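Local coordinates for protein CDP-glucose 4,6-dehydratase (PDB 1WVG) that catalyses the NAD-dependent dehydration of CDP-D-glucose to CDP-4-dehydro-6-deoxy-D-glucose, a step towards the CDP-3,6-dideoxy-D-mannose used in building bacterial lipopolysaccharide O-antigen, at residues V128-D133 with A189-G194; S132-D137 with P156-K161. All coordinates share one frame; numbering follows the deposited sequence.

Contact 1 (V128-D133 with A189-G194); sequences VNITSD and ASVRAG. With CXY (cytidine-5'-diphospho-beta-D-xylose), chain D; APR (adenosine-5-diphosphoribose), chain C.
Asn-129 is joined to the strand of Ala-189 and Val-191 through both of its backbone polar groups, in a parallel ladder within the Rossmann sheet. Its N gives a hydrogen bond to Ala-189 O (2.7 Å), and its O receives one from Val-191 N (2.9 Å). The ladder's next rung runs from Thr-131 N to Val-191 O (2.9 Å), where the first strand is already passing into a loop.

A side-chain bond lies on one face of this sheet. Asn-129 ND2 donates to Ser-190 OG over 3.3 Å, with the hydroxyl 25° out of the amide plane and an N-H...O angle of 145°. These small polar groups suit a face that helix 156-175 covers closely through Ala-168.

Apolar contact occupies the other face. With Val-191 CG1 anti to the carbonyl carbon (chi1 -66°), CG2 falls between the backbone N and the carbonyl carbon, 3.6 Å from Val-128 CG1 and 3.8 Å from Ile-130 CG1. Ile-130 also meets Tyr-242 of helix 236-251, while Val-191 meets Phe-262 of strand 259-262; branched side chains suit such a face because they are compact and wholly apolar.

Beyond the ladder, Thr-131 and Arg-192 run side by side, OG1 against CG at 3.5 Å. Both reach Glu-165, Thr-131 by a hydrogen bond and Arg-192 NH2 by a salt bridge. One water accepts from Asp-133 N (3.1 Å), donates to Gly-194 O, and is also hydrogen-bonded to the sugar atom CXY O4'. The chemistry therefore grades from hydrocarbon and backbone bonding to polar groups at the strands' carboxyl ends, where a Rossmann sheet binds cofactor and substrate.

Contact 2 (S132-D137 with P156-K161); sequences SDKCYD and PYSNSK. With CXY (cytidine-5'-diphospho-beta-D-xylose), chain D; APR (adenosine-5-diphosphoribose), chain C.
Ser-132 and Tyr-157 each turn the first side-chain branch anti to the backbone N (chi1 172° and 168°), which directs both hydroxyls at one sugar oxygen. Ser-132 OG is hydrogen-bonded to CXY O4' at 2.9 Å, and Tyr-157 OH is hydrogen-bonded to the same CXY O4', also at 2.9 Å. The serine is held by an ST turn in which Lys-134 N donates to its OG (2.9 Å), almost straight at 164°.

Lys-161 lies one helical turn after Tyr-157, and its bent chain passes over the serine, CG meeting Ser-132 CB at 3.6 Å. A long aliphatic shaft with a charged tip suits this place, because the shaft packs while NZ extends to the ribose, giving hydrogen bonds to APR O2D (3.0 Å) and APR O3D and another to Thr-131 O. Tyr-157 OH is bonded to the same APR O2D (2.9 Å), so the phenol bridges the ribose of the ADP-ribose, a part of NAD, and the xylose.

Lys-134 runs past Ser-158 OG from CB (3.5 Å) to CD, and the bent end of the lysine then turns away and delivers NZ to CXY O1B (2.8 Å), with Asp-133 OD2 as a salt-bridge partner, through a weak hydrogen bond. Ser-158 OG itself bonds to Asp-155. Cys-135 CB rests against the carbonyl of Lys-161, a small residue where loop and helix come close.

Tyr-157 and Lys-161 form the YxxxK signature of short-chain dehydrogenases/reductases, with Ser-132 in the place of the family's active-site Ser/Thr. The convergence of Ser-132 and Tyr-157 on O4' is consistent with a role in oxidising the substrate sugar at C4.

Both contacts are buried and start from the end of strand 126-130, sharing Ser-132 and Asp-133, but contact 1 lies nearer the middle of the chain (its centre about 7 Å from the centre of the chain, against about 13 Å for contact 2). Contact 1 is strand on strand, held by regular backbone hydrogen bonds and by contacts between aliphatic side chains. Contact 2 sets a loop against a helix, has no clear direct hydrogen bond between its segments, and joins them by side-chain packing, while their polar tips meet on the two ligands. They touch where Arg-192 NH1 probably bonds to Tyr-136 OH at 2.8 Å. The ordered strands lead to the carboxyl end where the loop begins, and the helix brings further polar groups to the same ligands.

Contact 1 (V128-D133 with A189-G194)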
loop_
_atom_site.group_PDB
_atom_site.type_symbol
_atom_site.label_atom_id
_atom_site.label_comp_id
_atom_site.label_asym_id
_atom_site.label_seq_id
_atom_site.Cartn_x
_atom_site.Cartn_y
_atom_site.Cartn_z
ATOM N N VAL A 128 0.694 -29.252 -1.803
ATOM C CA VAL A 128 1.642 -28.330 -1.198
ATOM C C VAL A 128 2.623 -27.850 -2.256
ATOM O O VAL A 128 3.554 -28.560 -2.626
ATOM C CB VAL A 128 2.379 -28.901 -0.000
ATOM C CG1 VAL A 128 3.308 -27.836 0.563
ATOM C CG2 VAL A 128 1.365 -29.341 1.070
ATOM N N ASN A 129 2.395 -26.631 -2.764
ATOM C CA ASN A 129 3.237 -26.036 -3.792
ATOM C C ASN A 129 4.415 -25.251 -3.187
ATOM O O ASN A 129 4.262 -24.196 -2.596
ATOM C CB ASN A 129 2.381 -25.218 -4.801
ATOM C CG ASN A 129 3.188 -24.374 -5.789
ATOM O OD1 ASN A 129 4.162 -24.873 -6.334
ATOM N ND2 ASN A 129 2.822 -23.102 -6.021
ATOM N N ILE A 130 5.618 -25.773 -3.327
ATOM C CA ILE A 130 6.786 -25.111 -2.816
ATOM C C ILE A 130 7.268 -24.009 -3.744
ATOM O O ILE A 130 7.673 -24.253 -4.887
ATOM C CB ILE A 130 7.946 -26.081 -2.642
ATOM C CG1 ILE A 130 7.743 -26.903 -1.371
ATOM C CG2 ILE A 130 9.228 -25.243 -2.539
ATOM C CD1 ILE A 130 6.535 -27.797 -1.439
ATOM N N THR A 131 7.237 -22.766 -3.264
ATOM C CA THR A 131 7.707 -21.685 -4.108
ATOM C C THR A 131 9.089 -21.245 -3.620
ATOM O O THR A 131 10.051 -22.014 -3.670
ATOM C CB THR A 131 6.671 -20.549 -4.340
ATOM O OG1 THR A 131 6.354 -19.930 -3.102
ATOM C CG2 THR A 131 5.407 -21.121 -4.958
ATOM N N SER A 132 9.202 -20.051 -3.074
ATOM C CA SER A 132 10.489 -19.580 -2.580
ATOM C C SER A 132 10.331 -18.281 -1.811
ATOM O O SER A 132 9.381 -17.499 -2.033
ATOM C CB SER A 132 11.286 -19.227 -3.830
ATOM O OG SER A 132 12.506 -18.568 -3.534
ATOM N N ASP A 133 11.309 -18.013 -0.970
ATOM C CA ASP A 133 11.334 -16.745 -0.245
ATOM C C ASP A 133 11.588 -15.599 -1.254
ATOM O O ASP A 133 11.317 -14.430 -0.991
ATOM C CB ASP A 133 12.332 -16.748 0.942
ATOM C CG ASP A 133 13.800 -17.045 0.652
ATOM O OD1 ASP A 133 14.644 -17.163 1.542
ATOM O OD2 ASP A 133 14.114 -17.098 -0.620
ATOM N N ALA A 189 -1.928 -25.309 -0.959
ATOM C CA ALA A 189 -1.203 -24.259 -0.285
ATOM C C ALA A 189 0.101 -24.002 -1.009
ATOM O O ALA A 189 0.641 -24.943 -1.560
ATOM C CB ALA A 189 -0.833 -24.702 1.132
ATOM N N SER A 190 0.552 -22.720 -1.000
ATOM C CA SER A 190 1.840 -22.235 -1.523
ATOM C C SER A 190 2.647 -21.933 -0.305
ATOM O O SER A 190 2.197 -21.227 0.576
ATOM C CB SER A 190 1.787 -21.021 -2.416
ATOM O OG SER A 190 1.266 -21.433 -3.674
ATOM N N VAL A 191 3.807 -22.564 -0.221
ATOM C CA VAL A 191 4.657 -22.443 0.924
ATOM C C VAL A 191 5.955 -21.782 0.523
ATOM O O VAL A 191 6.560 -22.143 -0.484
ATOM C CB VAL A 191 4.841 -23.812 1.570
ATOM C CG1 VAL A 191 3.481 -24.244 2.104
ATOM C CG2 VAL A 191 5.227 -24.747 0.450
ATOM N N ARG A 192 6.328 -20.782 1.311
ATOM C CA ARG A 192 7.498 -19.988 1.041
ATOM C C ARG A 192 8.486 -20.136 2.136
ATOM O O ARG A 192 8.296 -19.552 3.233
ATOM C CB ARG A 192 7.125 -18.505 0.886
ATOM C CG ARG A 192 5.888 -18.371 0.030
ATOM C CD ARG A 192 5.119 -17.091 0.263
ATOM N NE ARG A 192 3.931 -17.181 -0.562
ATOM C CZ ARG A 192 2.909 -16.340 -0.522
ATOM N NH1 ARG A 192 2.924 -15.273 0.291
ATOM N NH2 ARG A 192 1.847 -16.575 -1.332
ATOM N N ALA A 193 9.553 -20.887 1.847
ATOM C CA ALA A 193 10.546 -21.079 2.905
ATOM C C ALA A 193 11.652 -20.069 2.850
ATOM O O ALA A 193 11.690 -19.258 1.928
ATOM C CB ALA A 193 11.127 -22.465 2.855
ATOM N N GLY A 194 12.527 -20.131 3.858
ATOM C CA GLY A 194 13.686 -19.258 3.932
ATOM C C GLY A 194 14.846 -19.878 3.116
ATOM O O GLY A 194 14.630 -20.495 2.064
HETATM O O1B CXY D . 19.688 -16.843 -1.389
HETATM P PB CXY D . 20.117 -17.794 -2.489
HETATM O O2B CXY D . 20.597 -17.109 -3.742
HETATM O "O1'" CXY D . 18.873 -18.808 -2.849
HETATM O O3A CXY D . 21.188 -18.557 -1.679
HETATM P PA CXY D . 22.830 -18.592 -1.790
HETATM O O1A CXY D . 23.258 -19.589 -0.772
HETATM O O2A CXY D . 23.263 -18.902 -3.169
HETATM O O5D CXY D . 23.203 -17.084 -1.436
HETATM C C5D CXY D . 23.120 -16.676 -0.064
HETATM C C4D CXY D . 23.863 -15.372 0.093
HETATM O O4D CXY D . 25.259 -15.686 0.318
HETATM C C3D CXY D . 23.794 -14.370 -1.059
HETATM O O3D CXY D . 23.796 -12.949 -0.670
HETATM C C2D CXY D . 25.088 -14.780 -1.785
HETATM O O2D CXY D . 25.516 -13.690 -2.606
HETATM C C1D CXY D . 26.016 -14.964 -0.606
HETATM N N1 CXY D . 27.218 -15.744 -0.917
HETATM C C6 CXY D . 27.107 -17.054 -1.354
HETATM C C5 CXY D . 28.149 -17.800 -1.624
HETATM C C4 CXY D . 29.472 -17.293 -1.503
HETATM N N3 CXY D . 29.527 -15.967 -1.043
HETATM C C2 CXY D . 28.452 -15.146 -0.745
HETATM N N4 CXY D . 30.503 -17.902 -1.764
HETATM O O2 CXY D . 28.575 -13.976 -0.367
HETATM C "C1'" CXY D . 18.813 -19.948 -2.010
HETATM C "C2'" CXY D . 18.415 -21.101 -2.899
HETATM C "C3'" CXY D . 17.052 -20.756 -3.468
HETATM C "C4'" CXY D . 16.041 -20.561 -2.338
HETATM C "C5'" CXY D . 16.541 -19.489 -1.380
HETATM O "O2'" CXY D . 19.337 -21.275 -3.996
HETATM O "O3'" CXY D . 16.578 -21.854 -4.268
HETATM O "O4'" CXY D . 14.767 -20.212 -2.876
HETATM O "O5'" CXY D . 17.859 -19.799 -0.914
HETATM N N1 APR C . 11.816 -31.877 -14.222
HETATM C C2 APR C . 11.787 -32.583 -13.066
HETATM N N3 APR C . 12.472 -32.393 -11.980
HETATM C C4 APR C . 13.277 -31.314 -12.078
HETATM C C5 APR C . 13.414 -30.482 -13.145
HETATM C C6 APR C . 12.641 -30.798 -14.304
HETATM N N6 APR C . 12.587 -30.103 -15.453
HETATM N N7 APR C . 14.320 -29.468 -12.863
HETATM C C8 APR C . 14.725 -29.722 -11.628
HETATM N N9 APR C . 14.123 -30.827 -11.110
HETATM C "C1'" APR C . 14.300 -31.447 -9.809
HETATM C "C2'" APR C . 15.709 -31.940 -9.630
HETATM O "O2'" APR C . 15.904 -33.152 -10.373
HETATM C "C3'" APR C . 15.698 -32.152 -8.115
HETATM O "O3'" APR C . 15.038 -33.331 -7.631
HETATM O "O4'" APR C . 14.173 -30.470 -8.825
HETATM C "C4'" APR C . 14.935 -30.870 -7.684
HETATM C "C5'" APR C . 15.807 -29.688 -7.381
HETATM O "O5'" APR C . 16.532 -29.989 -6.163
HETATM P PA APR C . 17.835 -29.127 -5.705
HETATM O O1A APR C . 18.596 -28.536 -6.883
HETATM O O2A APR C . 18.562 -29.921 -4.595
HETATM O O3A APR C . 17.143 -27.890 -5.017
HETATM P PB APR C . 16.440 -27.842 -3.551
HETATM O O1B APR C . 17.348 -27.007 -2.681
HETATM O O2B APR C . 16.001 -29.216 -3.080
HETATM O O5D APR C . 15.083 -27.104 -3.940
HETATM C C5D APR C . 13.853 -27.827 -3.772
HETATM O O4D APR C . 12.588 -25.877 -2.903
HETATM O O1D APR C . 13.692 -23.855 -2.495
HETATM C C1D APR C . 12.808 -24.586 -3.394
HETATM O O2D APR C . 13.209 -23.748 -5.662
HETATM C C2D APR C . 13.518 -24.786 -4.711
HETATM O O3D APR C . 11.582 -25.651 -5.800
HETATM C C3D APR C . 12.842 -26.033 -5.253
HETATM C C4D APR C . 12.717 -26.853 -3.990
HETATM O O HOH W 1 13.104 -20.446 -0.408
#

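Contact 2 (S132-D137 with P156-K161)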
loop_
_atom_site.group_PDB
_atom_site.type_symbol
_atom_site.label_atom_id
_atom_site.label_comp_id
_atom_site.label_asym_id
_atom_site.label_seq_id
_atom_site.Cartn_x
_atom_site.Cartn_y
_atom_site.Cartn_z
ATOM N N SER A 132 9.202 -20.051 -3.074
ATOM C CA SER A 132 10.489 -19.580 -2.580
ATOM C C SER A 132 10.331 -18.281 -1.811
ATOM O O SER A 132 9.381 -17.499 -2.033
ATOM C CB SER A 132 11.286 -19.227 -3.830
ATOM O OG SER A 132 12.506 -18.568 -3.534
ATOM N N ASP A 133 11.309 -18.013 -0.970
ATOM C CA ASP A 133 11.334 -16.745 -0.245
ATOM C C ASP A 133 11.588 -15.599 -1.254
ATOM O O ASP A 133 11.317 -14.430 -0.991
ATOM C CB ASP A 133 12.332 -16.748 0.942
ATOM C CG ASP A 133 13.800 -17.045 0.652
ATOM O OD1 ASP A 133 14.644 -17.163 1.542
ATOM O OD2 ASP A 133 14.114 -17.098 -0.620
ATOM N N LYS A 134 12.067 -15.925 -2.459
ATOM C CA LYS A 134 12.328 -14.927 -3.480
ATOM C C LYS A 134 11.130 -14.516 -4.304
ATOM O O LYS A 134 11.259 -13.720 -5.229
ATOM C CB LYS A 134 13.439 -15.400 -4.399
ATOM C CG LYS A 134 14.631 -15.725 -3.535
ATOM C CD LYS A 134 15.962 -15.418 -4.169
ATOM C CE LYS A 134 17.059 -16.301 -3.582
ATOM N NZ LYS A 134 17.012 -16.364 -2.111
ATOM N N CYS A 135 9.965 -15.046 -4.001
ATOM C CA CYS A 135 8.769 -14.680 -4.779
ATOM C C CYS A 135 8.317 -13.226 -4.617
ATOM O O CYS A 135 7.665 -12.616 -5.505
ATOM C CB CYS A 135 7.576 -15.646 -4.521
ATOM S SG CYS A 135 6.903 -15.530 -2.829
ATOM N N TYR A 136 8.635 -12.662 -3.436
ATOM C CA TYR A 136 8.196 -11.305 -3.133
ATOM C C TYR A 136 8.991 -10.236 -3.842
ATOM O O TYR A 136 10.207 -10.301 -3.958
ATOM C CB TYR A 136 8.308 -11.015 -1.614
ATOM C CG TYR A 136 7.432 -11.882 -0.710
ATOM C CD1 TYR A 136 7.997 -12.895 0.075
ATOM C CD2 TYR A 136 6.053 -11.677 -0.610
ATOM C CE1 TYR A 136 7.213 -13.699 0.909
ATOM C CE2 TYR A 136 5.255 -12.471 0.220
ATOM C CZ TYR A 136 5.833 -13.481 0.996
ATOM O OH TYR A 136 5.054 -14.278 1.805
ATOM N N ASP A 137 8.299 -9.199 -4.253
ATOM C CA ASP A 137 9.001 -8.079 -4.838
ATOM C C ASP A 137 9.961 -7.609 -3.738
ATOM O O ASP A 137 9.490 -7.326 -2.636
ATOM C CB ASP A 137 7.904 -7.013 -5.080
ATOM C CG ASP A 137 8.498 -5.768 -5.627
ATOM O OD1 ASP A 137 9.493 -5.784 -6.306
ATOM O OD2 ASP A 137 7.902 -4.688 -5.226
ATOM N N PRO A 156 15.737 -14.039 -13.121
ATOM C CA PRO A 156 14.792 -15.044 -13.655
ATOM C C PRO A 156 14.299 -16.109 -12.663
ATOM O O PRO A 156 13.167 -16.601 -12.703
ATOM C CB PRO A 156 15.518 -15.691 -14.835
ATOM C CG PRO A 156 16.588 -14.679 -15.270
ATOM C CD PRO A 156 16.833 -13.746 -14.094
ATOM N N TYR A 157 15.171 -16.492 -11.758
ATOM C CA TYR A 157 14.768 -17.470 -10.752
ATOM C C TYR A 157 13.722 -16.861 -9.790
ATOM O O TYR A 157 12.606 -17.362 -9.653
ATOM C CB TYR A 157 15.969 -17.983 -9.956
ATOM C CG TYR A 157 15.429 -18.737 -8.784
ATOM C CD1 TYR A 157 14.786 -19.958 -8.983
ATOM C CD2 TYR A 157 15.548 -18.241 -7.483
ATOM C CE1 TYR A 157 14.305 -20.685 -7.896
ATOM C CE2 TYR A 157 15.042 -18.939 -6.387
ATOM C CZ TYR A 157 14.405 -20.168 -6.604
ATOM O OH TYR A 157 13.905 -20.895 -5.548
ATOM N N SER A 158 14.084 -15.741 -9.146
ATOM C CA SER A 158 13.173 -15.068 -8.230
ATOM C C SER A 158 11.837 -14.845 -8.870
ATOM O O SER A 158 10.801 -15.212 -8.325
ATOM C CB SER A 158 13.692 -13.695 -7.921
ATOM O OG SER A 158 14.886 -13.913 -7.214
ATOM N N ASN A 159 11.903 -14.191 -10.028
ATOM C CA ASN A 159 10.735 -13.848 -10.820
ATOM C C ASN A 159 9.907 -15.067 -11.258
ATOM O O ASN A 159 8.680 -15.002 -11.317
ATOM C CB ASN A 159 11.166 -12.957 -12.006
ATOM C CG ASN A 159 9.983 -12.346 -12.711
ATOM O OD1 ASN A 159 9.418 -12.940 -13.625
ATOM N ND2 ASN A 159 9.576 -11.157 -12.269
ATOM N N SER A 160 10.569 -16.206 -11.539
ATOM C CA SER A 160 9.834 -17.403 -11.939
ATOM C C SER A 160 8.950 -17.934 -10.788
ATOM O O SER A 160 7.899 -18.540 -11.000
ATOM C CB SER A 160 10.781 -18.447 -12.533
ATOM O OG SER A 160 11.619 -18.948 -11.498
ATOM N N LYS A 161 9.406 -17.710 -9.540
ATOM C CA LYS A 161 8.715 -18.125 -8.279
ATOM C C LYS A 161 7.494 -17.232 -7.976
ATOM O O LYS A 161 6.420 -17.640 -7.465
ATOM C CB LYS A 161 9.718 -18.149 -7.132
ATOM C CG LYS A 161 10.703 -19.276 -7.334
ATOM C CD LYS A 161 9.994 -20.619 -7.270
ATOM C CE LYS A 161 10.967 -21.757 -7.426
ATOM N NZ LYS A 161 10.529 -22.943 -6.691
HETATM O O1B CXY D . 19.688 -16.843 -1.389
HETATM P PB CXY D . 20.117 -17.794 -2.489
HETATM O O2B CXY D . 20.597 -17.109 -3.742
HETATM O "O1'" CXY D . 18.873 -18.808 -2.849
HETATM O O3A CXY D . 21.188 -18.557 -1.679
HETATM P PA CXY D . 22.830 -18.592 -1.790
HETATM O O1A CXY D . 23.258 -19.589 -0.772
HETATM O O2A CXY D . 23.263 -18.902 -3.169
HETATM O O5D CXY D . 23.203 -17.084 -1.436
HETATM C C5D CXY D . 23.120 -16.676 -0.064
HETATM C C4D CXY D . 23.863 -15.372 0.093
HETATM O O4D CXY D . 25.259 -15.686 0.318
HETATM C C3D CXY D . 23.794 -14.370 -1.059
HETATM O O3D CXY D . 23.796 -12.949 -0.670
HETATM C C2D CXY D . 25.088 -14.780 -1.785
HETATM O O2D CXY D . 25.516 -13.690 -2.606
HETATM C C1D CXY D . 26.016 -14.964 -0.606
HETATM N N1 CXY D . 27.218 -15.744 -0.917
HETATM C C6 CXY D . 27.107 -17.054 -1.354
HETATM C C5 CXY D . 28.149 -17.800 -1.624
HETATM C C4 CXY D . 29.472 -17.293 -1.503
HETATM N N3 CXY D . 29.527 -15.967 -1.043
HETATM C C2 CXY D . 28.452 -15.146 -0.745
HETATM N N4 CXY D . 30.503 -17.902 -1.764
HETATM O O2 CXY D . 28.575 -13.976 -0.367
HETATM C "C1'" CXY D . 18.813 -19.948 -2.010
HETATM C "C2'" CXY D . 18.415 -21.101 -2.899
HETATM C "C3'" CXY D . 17.052 -20.756 -3.468
HETATM C "C4'" CXY D . 16.041 -20.561 -2.338
HETATM C "C5'" CXY D . 16.541 -19.489 -1.380
HETATM O "O2'" CXY D . 19.337 -21.275 -3.996
HETATM O "O3'" CXY D . 16.578 -21.854 -4.268
HETATM O "O4'" CXY D . 14.767 -20.212 -2.876
HETATM O "O5'" CXY D . 17.859 -19.799 -0.914
HETATM N N1 APR C . 11.816 -31.877 -14.222
HETATM C C2 APR C . 11.787 -32.583 -13.066
HETATM N N3 APR C . 12.472 -32.393 -11.980
HETATM C C4 APR C . 13.277 -31.314 -12.078
HETATM C C5 APR C . 13.414 -30.482 -13.145
HETATM C C6 APR C . 12.641 -30.798 -14.304
HETATM N N6 APR C . 12.587 -30.103 -15.453
HETATM N N7 APR C . 14.320 -29.468 -12.863
HETATM C C8 APR C . 14.725 -29.722 -11.628
HETATM N N9 APR C . 14.123 -30.827 -11.110
HETATM C "C1'" APR C . 14.300 -31.447 -9.809
HETATM C "C2'" APR C . 15.709 -31.940 -9.630
HETATM O "O2'" APR C . 15.904 -33.152 -10.373
HETATM C "C3'" APR C . 15.698 -32.152 -8.115
HETATM O "O3'" APR C . 15.038 -33.331 -7.631
HETATM O "O4'" APR C . 14.173 -30.470 -8.825
HETATM C "C4'" APR C . 14.935 -30.870 -7.684
HETATM C "C5'" APR C . 15.807 -29.688 -7.381
HETATM O "O5'" APR C . 16.532 -29.989 -6.163
HETATM P PA APR C . 17.835 -29.127 -5.705
HETATM O O1A APR C . 18.596 -28.536 -6.883
HETATM O O2A APR C . 18.562 -29.921 -4.595
HETATM O O3A APR C . 17.143 -27.890 -5.017
HETATM P PB APR C . 16.440 -27.842 -3.551
HETATM O O1B APR C . 17.348 -27.007 -2.681
HETATM O O2B APR C . 16.001 -29.216 -3.080
HETATM O O5D APR C . 15.083 -27.104 -3.940
HETATM C C5D APR C . 13.853 -27.827 -3.772
HETATM O O4D APR C . 12.588 -25.877 -2.903
HETATM O O1D APR C . 13.692 -23.855 -2.495
HETATM C C1D APR C . 12.808 -24.586 -3.394
HETATM O O2D APR C . 13.209 -23.748 -5.662
HETATM C C2D APR C . 13.518 -24.786 -4.711
HETATM O O3D APR C . 11.582 -25.651 -5.800
HETATM C C3D APR C . 12.842 -26.033 -5.253
HETATM C C4D APR C . 12.717 -26.853 -3.990
#